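Local coordinates for diguanylate cyclase (Pseudomonas aeruginosa, PDB 5M3C), which joins a GGDEF domain to an EAL domain and binds guanosine-5'-triphosphate with a calcium ion in the GGDEF domain, at residues V37-L42 with G83-I88. Numbering follows the deposited sequence.
Sequences VLFIDL and GDEFII. With CA (calcium ion), chain G; GTP (guanosine-5'-triphosphate), chain I.
Asp41, on strand 35-43, and Asp84, in the turn just before strand 85-90, converge on one calcium ion, their carboxylate planes turned 85° apart. Followed outward, Asp41 first sets CB beside Glu85 CG. The CG of Asp41, anti to the backbone N (chi1 -172°), then forks: OD1 binds the calcium at 2.2 Å, while OD2 comes 3.1 Å from Glu85 OE2, two acceptors side by side with no hydrogen bond between them. Asp84 supplies OD2 to the metal at 2.3 Å, and the carbonyl O of Leu42 does the same. Three oxygens of GTP, O3G, O2B and O2A, bind the same ion. Asp84, with Gly83 and Glu85, belongs to the GGDEF signature, which here forms the turn between strands 77-82 and 85-90 and the start of the second. Glu85 also lays its carboxylate at the edge of the Phe39 ring, nearly perpendicular to it, with OE2 3.4 Å from CE1. The backbones are joined by paired hydrogen bonds between Leu38 and Ile88 and between Ile40 and Phe86. Beyond these, Leu42 N gives a nearly straight bond of 3.1 Å to Asp84 O, joining two of the three residues that bind the calcium. On the face carrying Ile40 and Phe86, Ile40 CD1 meets Ile88 CD1 tip to tip at 3.4 Å, and Leu42 CG approaches the edge of the Phe86 ring. Helix 54-70 packs against Leu42 and Phe86 on this face; helix 139-155 covers Phe39 and Ile87 on the other.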
loop_
_atom_site.group_PDB
_atom_site.type_symbol
_atom_site.label_atom_id
_atom_site.label_comp_id
_atom_site.label_asym_id
_atom_site.label_seq_id
_atom_site.Cartn_x
_atom_site.Cartn_y
_atom_site.Cartn_z
ATOM N N VAL B 37 -23.751 30.736 3.655
ATOM C CA VAL B 37 -24.520 29.890 2.762
ATOM C C VAL B 37 -23.695 28.641 2.488
ATOM O O VAL B 37 -22.538 28.738 2.071
ATOM C CB VAL B 37 -24.816 30.592 1.427
ATOM C CG1 VAL B 37 -25.523 29.639 0.475
ATOM C CG2 VAL B 37 -25.654 31.840 1.659
ATOM N N LEU B 38 -24.284 27.476 2.739
ATOM C CA LEU B 38 -23.588 26.206 2.560
ATOM C C LEU B 38 -24.192 25.406 1.415
ATOM O O LEU B 38 -25.405 25.206 1.361
ATOM C CB LEU B 38 -23.630 25.376 3.848
ATOM C CG LEU B 38 -22.610 25.752 4.930
ATOM C CD1 LEU B 38 -22.747 27.213 5.327
ATOM C CD2 LEU B 38 -22.753 24.861 6.154
ATOM N N PHE B 39 -23.333 24.949 0.508
ATOM C CA PHE B 39 -23.748 24.141 -0.634
ATOM C C PHE B 39 -23.343 22.687 -0.427
ATOM O O PHE B 39 -22.152 22.381 -0.308
ATOM C CB PHE B 39 -23.098 24.670 -1.910
ATOM C CG PHE B 39 -23.846 24.320 -3.160
ATOM C CD1 PHE B 39 -23.909 23.013 -3.602
ATOM C CD2 PHE B 39 -24.482 25.304 -3.898
ATOM C CE1 PHE B 39 -24.598 22.690 -4.755
ATOM C CE2 PHE B 39 -25.172 24.990 -5.050
ATOM C CZ PHE B 39 -25.230 23.680 -5.481
ATOM N N ILE B 40 -24.332 21.797 -0.390
ATOM C CA ILE B 40 -24.080 20.379 -0.128
ATOM C C ILE B 40 -24.528 19.488 -1.282
ATOM O O ILE B 40 -25.710 19.419 -1.594
ATOM C CB ILE B 40 -24.811 19.901 1.137
ATOM C CG1 ILE B 40 -24.296 20.658 2.366
ATOM C CG2 ILE B 40 -24.634 18.400 1.308
ATOM C CD1 ILE B 40 -24.993 20.275 3.655
ATOM N N ASP B 41 -23.576 18.789 -1.891
ATOM C CA ASP B 41 -23.856 17.912 -3.022
ATOM C C ASP B 41 -23.493 16.474 -2.664
ATOM O O ASP B 41 -22.337 16.178 -2.365
ATOM C CB ASP B 41 -23.058 18.377 -4.242
ATOM C CG ASP B 41 -23.444 17.645 -5.516
ATOM O OD1 ASP B 41 -23.752 16.438 -5.444
ATOM O OD2 ASP B 41 -23.430 18.276 -6.595
ATOM N N LEU B 42 -24.480 15.583 -2.690
ATOM C CA LEU B 42 -24.253 14.189 -2.322
ATOM C C LEU B 42 -23.114 13.594 -3.141
ATOM O O LEU B 42 -22.944 13.930 -4.312
ATOM C CB LEU B 42 -25.529 13.360 -2.512
ATOM C CG LEU B 42 -26.705 13.700 -1.588
ATOM C CD1 LEU B 42 -27.815 12.666 -1.715
ATOM C CD2 LEU B 42 -26.257 13.812 -0.137
ATOM N N GLY B 83 -32.131 18.220 -7.510
ATOM C CA GLY B 83 -31.347 17.003 -7.687
ATOM C C GLY B 83 -30.845 16.492 -6.351
ATOM O O GLY B 83 -31.584 16.472 -5.367
ATOM N N ASP B 84 -29.582 16.085 -6.311
ATOM C CA ASP B 84 -28.979 15.626 -5.067
ATOM C C ASP B 84 -28.239 16.773 -4.390
ATOM O O ASP B 84 -27.298 16.551 -3.628
ATOM C CB ASP B 84 -28.012 14.473 -5.332
ATOM C CG ASP B 84 -26.746 14.923 -6.035
ATOM O OD1 ASP B 84 -26.816 15.884 -6.830
ATOM O OD2 ASP B 84 -25.680 14.316 -5.794
ATOM N N GLU B 85 -28.666 17.999 -4.673
ATOM C CA GLU B 85 -28.016 19.177 -4.112
ATOM C C GLU B 85 -28.919 19.879 -3.108
ATOM O O GLU B 85 -30.075 20.186 -3.404
ATOM C CB GLU B 85 -27.619 20.151 -5.222
ATOM C CG GLU B 85 -26.436 19.694 -6.057
ATOM C CD GLU B 85 -26.130 20.644 -7.198
ATOM O OE1 GLU B 85 -27.087 21.216 -7.762
ATOM O OE2 GLU B 85 -24.938 20.811 -7.532
ATOM N N PHE B 86 -28.379 20.121 -1.918
ATOM C CA PHE B 86 -29.073 20.862 -0.875
ATOM C C PHE B 86 -28.312 22.145 -0.595
ATOM O O PHE B 86 -27.089 22.199 -0.744
ATOM C CB PHE B 86 -29.164 20.033 0.405
ATOM C CG PHE B 86 -29.845 18.711 0.220
ATOM C CD1 PHE B 86 -29.132 17.607 -0.215
ATOM C CD2 PHE B 86 -31.199 18.571 0.477
ATOM C CE1 PHE B 86 -29.755 16.387 -0.391
ATOM C CE2 PHE B 86 -31.830 17.355 0.302
ATOM C CZ PHE B 86 -31.106 16.259 -0.133
ATOM N N ILE B 87 -29.040 23.178 -0.190
ATOM C CA ILE B 87 -28.428 24.457 0.126
ATOM C C ILE B 87 -28.934 24.942 1.473
ATOM O O ILE B 87 -30.099 24.739 1.823
ATOM C CB ILE B 87 -28.701 25.500 -0.975
ATOM C CG1 ILE B 87 -27.720 26.666 -0.844
ATOM C CG2 ILE B 87 -30.148 25.971 -0.927
ATOM C CD1 ILE B 87 -27.479 27.406 -2.143
ATOM N N ILE B 88 -28.046 25.575 2.231
ATOM C CA ILE B 88 -28.327 25.926 3.614
ATOM C C ILE B 88 -27.950 27.370 3.911
ATOM O O ILE B 88 -26.986 27.898 3.357
ATOM C CB ILE B 88 -27.559 25.000 4.574
ATOM C CG1 ILE B 88 -28.001 23.552 4.368
ATOM C CG2 ILE B 88 -27.783 25.413 6.020
ATOM C CD1 ILE B 88 -27.123 22.541 5.070
HETATM CA CA CA G . -23.539 14.470 -6.501
HETATM P PG GTP I . -20.392 13.393 -7.685
HETATM O O1G GTP I . -19.399 13.705 -8.778
HETATM O O2G GTP I . -19.774 13.052 -6.351
HETATM O O3G GTP I . -21.535 14.375 -7.588
HETATM O O3B GTP I . -21.070 11.994 -8.107
HETATM P PB GTP I . -22.632 11.889 -8.483
HETATM O O1B GTP I . -22.878 10.543 -9.122
HETATM O O2B GTP I . -23.451 12.297 -7.281
HETATM O O3A GTP I . -22.734 13.017 -9.631
HETATM P PA GTP I . -24.090 13.827 -9.940
HETATM O O1A GTP I . -24.087 14.217 -11.399
HETATM O O2A GTP I . -24.287 14.886 -8.878
HETATM O "O5'" GTP I . -25.212 12.705 -9.737
HETATM C "C5'" GTP I . -26.472 13.085 -9.212
HETATM C "C4'" GTP I . -27.302 11.828 -9.065
HETATM O "O4'" GTP I . -28.426 12.092 -8.225
HETATM C "C3'" GTP I . -27.828 11.352 -10.415
HETATM O "O3'" GTP I . -27.423 10.004 -10.672
HETATM C "C2'" GTP I . -29.335 11.452 -10.300
HETATM O "O2'" GTP I . -30.000 10.353 -10.926
HETATM C "C1'" GTP I . -29.566 11.460 -8.801
HETATM N N9 GTP I . -30.816 12.170 -8.476
HETATM C C8 GTP I . -31.079 13.472 -8.684
HETATM N N7 GTP I . -32.336 13.768 -8.264
HETATM C C5 GTP I . -32.884 12.637 -7.781
HETATM C C6 GTP I . -34.175 12.241 -7.183
HETATM O O6 GTP I . -35.084 13.082 -7.027
HETATM N N1 GTP I . -34.340 10.962 -6.813
HETATM C C2 GTP I . -33.370 10.041 -6.970
HETATM N N2 GTP I . -33.603 8.765 -6.575
HETATM N N3 GTP I . -32.164 10.335 -7.512
HETATM C C4 GTP I . -31.874 11.588 -7.925
#